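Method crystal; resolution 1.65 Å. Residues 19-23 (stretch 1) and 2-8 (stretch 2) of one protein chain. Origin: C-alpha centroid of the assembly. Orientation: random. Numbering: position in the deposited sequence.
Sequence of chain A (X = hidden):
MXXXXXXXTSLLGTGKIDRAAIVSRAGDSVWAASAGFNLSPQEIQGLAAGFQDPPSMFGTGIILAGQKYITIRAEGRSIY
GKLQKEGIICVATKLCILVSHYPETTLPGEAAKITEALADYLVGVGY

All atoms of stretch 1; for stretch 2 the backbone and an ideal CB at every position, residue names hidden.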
# COMPACT_ATOMS: atom_id res chain seq x y z
N ARG A 19 0.21 9.91 -2.34
CA ARG A 19 -1.11 9.28 -2.53
C ARG A 19 -1.19 8.06 -1.63
O ARG A 19 -0.16 7.44 -1.34
CB ARG A 19 -1.36 8.87 -4.00
CG ARG A 19 -0.72 9.75 -5.07
CD ARG A 19 -1.17 9.33 -6.47
NE ARG A 19 -2.42 9.98 -6.85
CZ ARG A 19 -3.17 9.65 -7.91
NH1 ARG A 19 -2.81 8.66 -8.73
NH2 ARG A 19 -4.29 10.32 -8.16
N ALA A 20 -2.40 7.71 -1.20
CA ALA A 20 -2.57 6.56 -0.31
C ALA A 20 -3.99 6.00 -0.32
O ALA A 20 -4.95 6.69 -0.69
CB ALA A 20 -2.14 6.90 1.12
N ALA A 21 -4.09 4.74 0.10
CA ALA A 21 -5.36 4.07 0.25
C ALA A 21 -5.29 3.03 1.37
O ALA A 21 -4.21 2.58 1.75
CB ALA A 21 -5.77 3.42 -1.06
N ILE A 22 -6.46 2.69 1.91
CA ILE A 22 -6.58 1.62 2.90
C ILE A 22 -7.68 0.69 2.42
O ILE A 22 -8.77 1.13 2.11
CB ILE A 22 -6.90 2.15 4.30
CG1 ILE A 22 -5.78 3.11 4.75
CG2 ILE A 22 -7.07 0.98 5.28
CD1 ILE A 22 -6.05 3.85 6.03
N VAL A 23 -7.37 -0.60 2.32
CA VAL A 23 -8.27 -1.59 1.73
C VAL A 23 -8.39 -2.82 2.62
O VAL A 23 -7.54 -3.07 3.46
CB VAL A 23 -7.80 -1.98 0.30
CG1 VAL A 23 -7.66 -0.74 -0.58
CG2 VAL A 23 -6.50 -2.72 0.33
N UNK A 2 -11.64 8.14 11.88
CA UNK A 2 -12.13 7.62 10.57
C UNK A 2 -10.97 7.10 9.73
O UNK A 2 -9.83 7.53 9.91
CB UNK A 2 -12.88 8.71 9.80
N UNK A 3 -11.26 6.19 8.81
CA UNK A 3 -10.21 5.65 7.95
C UNK A 3 -9.61 6.72 7.04
O UNK A 3 -8.41 6.68 6.77
CB UNK A 3 -10.76 4.50 7.10
N UNK A 4 -10.44 7.65 6.56
CA UNK A 4 -9.93 8.74 5.71
C UNK A 4 -8.87 9.57 6.43
O UNK A 4 -7.94 10.06 5.81
CB UNK A 4 -11.08 9.65 5.27
N UNK A 5 -9.03 9.73 7.75
CA UNK A 5 -8.07 10.49 8.54
C UNK A 5 -6.71 9.81 8.59
O UNK A 5 -5.68 10.47 8.68
CB UNK A 5 -8.60 10.69 9.96
N UNK A 6 -6.71 8.49 8.56
CA UNK A 6 -5.46 7.74 8.47
C UNK A 6 -4.74 8.07 7.15
O UNK A 6 -3.53 8.24 7.12
CB UNK A 6 -5.73 6.24 8.58
N UNK A 7 -5.49 8.17 6.06
CA UNK A 7 -4.90 8.51 4.77
C UNK A 7 -4.38 9.95 4.76
O UNK A 7 -3.21 10.21 4.46
CB UNK A 7 -5.93 8.31 3.65
N UNK A 8 -5.26 10.89 5.12
CA UNK A 8 -4.98 12.32 4.98
C UNK A 8 -3.97 12.82 6.01
O UNK A 8 -2.98 13.46 5.67
CB UNK A 8 -6.28 13.12 5.10

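Stretch 1 is an extended strand whose side chains alternate: Ala-20 and Ile-22 direct CA-to-CB toward stretch 2, whereas Arg-19 and Ala-21 direct it away. Stretch 2 is largely helical, and its axis passes 8.0 Å from that of the strand at 150°, so the two run roughly antiparallel. What the strand offers is therefore apolar: a methyl at Ala-20 and the longer arm of Ile-22.

Position 2 has psi 156°, an extended value, before the helical angles that follow. Nothing of stretch 1 lies within 5.5 Å of its ideal CB, so the strand sets no preference. A small polar residue able to accept from a following amide would suit the start of a helix. The residue is Ser-2, with chi1 in p; Ser-2 OG receives a weak hydrogen bond from the backbone N of position 5 at 3.3 Å.

Position 3, at phi/psi -65/-35, points toward the strand, its ideal CB 4.9 Å from Ile-22 CD1. That separation leaves space beside the methyl for a sizeable apolar group; leucine, methionine or an aromatic residue would all be reasonable. It is Trp-3, chi1 in m. Its CE3 lies 3.9 Å from Ile-22 CD1, and the methyl sits at the ring edge, near the ring plane, rather than over the face.

Position 4 points away, with helical phi/psi of -60/-34. Stretch 1 gives no guidance, and many helix-compatible residues, polar ones included, would fit. Gln-4 turns its side chain along the helix, and its NE2 donates to the side chain of position 8.

Position 5 also points away, with no strand atom near its ideal CB; small or polar residues are equally plausible. Ala-5 CB is 8.3 Å from Ile-22 CD1, the nearest strand atom, and makes no contact.

Position 6 faces the strand much more closely: its ideal CB is only 3.5 Å from Ile-22 CD1. The CB itself already makes the contact, so the rest of a larger side chain needs a course leading off from that methyl, which aromatic or long flexible residues could take; alanine would also fit. Tyr-6 follows such a course. Its CB packs 3.5 Å from Ile-22 CD1, while chi1 of -83° sends the ring end away from the strand.

Position 7 has the closest backbone register: the CA of position 7 lies 5.9 Å from Ala-20 CA. The ideal CB is 4.7 Å from Ala-20 O and 5.1 Å from Ile-22 CD1, leaving room for modest apolar branches; valine, isoleucine or leucine would be candidates. In Val-7, chi1 is t. CG1 reaches Ala-20 CB at 4.1 Å, and CG2 meets Ile-22 CG1 at 3.9 Å, so the two branches engage successive inward-facing residues of the strand.

Position 8 points away and meets no nearby strand atom, so a polar or charged residue is acceptable. Asp-8 supplies the carboxylate held from one turn earlier: Gln-4 NE2 donates to Asp-8 OD1 at 3.0 Å and, weakly, to Asp-8 OD2 at 3.2 Å. The backbone Asp-8 N also bonds to Gln-4 O at 2.9 Å.

Stretch 2 2-8: SWQAYVD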
# COMPACT_ATOMS: atom_id res chain seq x y z
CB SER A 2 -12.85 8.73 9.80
OG SER A 2 -11.93 9.70 9.32
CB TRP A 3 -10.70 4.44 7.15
CG TRP A 3 -10.97 3.28 8.04
CD1 TRP A 3 -12.18 2.81 8.43
CD2 TRP A 3 -9.99 2.45 8.68
NE1 TRP A 3 -12.02 1.73 9.27
CE2 TRP A 3 -10.69 1.49 9.44
CE3 TRP A 3 -8.59 2.43 8.69
CZ2 TRP A 3 -10.04 0.51 10.19
CZ3 TRP A 3 -7.94 1.46 9.44
CH2 TRP A 3 -8.66 0.51 10.18
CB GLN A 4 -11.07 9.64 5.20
CG GLN A 4 -10.63 10.64 4.13
CD GLN A 4 -10.06 9.96 2.88
OE1 GLN A 4 -10.56 8.94 2.44
NE2 GLN A 4 -9.01 10.54 2.31
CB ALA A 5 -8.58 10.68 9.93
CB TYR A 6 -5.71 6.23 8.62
CG TYR A 6 -5.80 5.78 10.06
CD1 TYR A 6 -4.66 5.39 10.75
CD2 TYR A 6 -7.02 5.74 10.73
CE1 TYR A 6 -4.73 4.98 12.07
CE2 TYR A 6 -7.10 5.32 12.05
CZ TYR A 6 -5.95 4.95 12.72
OH TYR A 6 -6.01 4.53 14.03
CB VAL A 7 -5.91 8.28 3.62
CG1 VAL A 7 -5.45 8.96 2.34
CG2 VAL A 7 -6.11 6.79 3.40
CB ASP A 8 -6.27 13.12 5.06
CG ASP A 8 -7.19 12.92 3.85
OD1 ASP A 8 -6.73 12.45 2.78
OD2 ASP A 8 -8.39 13.24 3.98
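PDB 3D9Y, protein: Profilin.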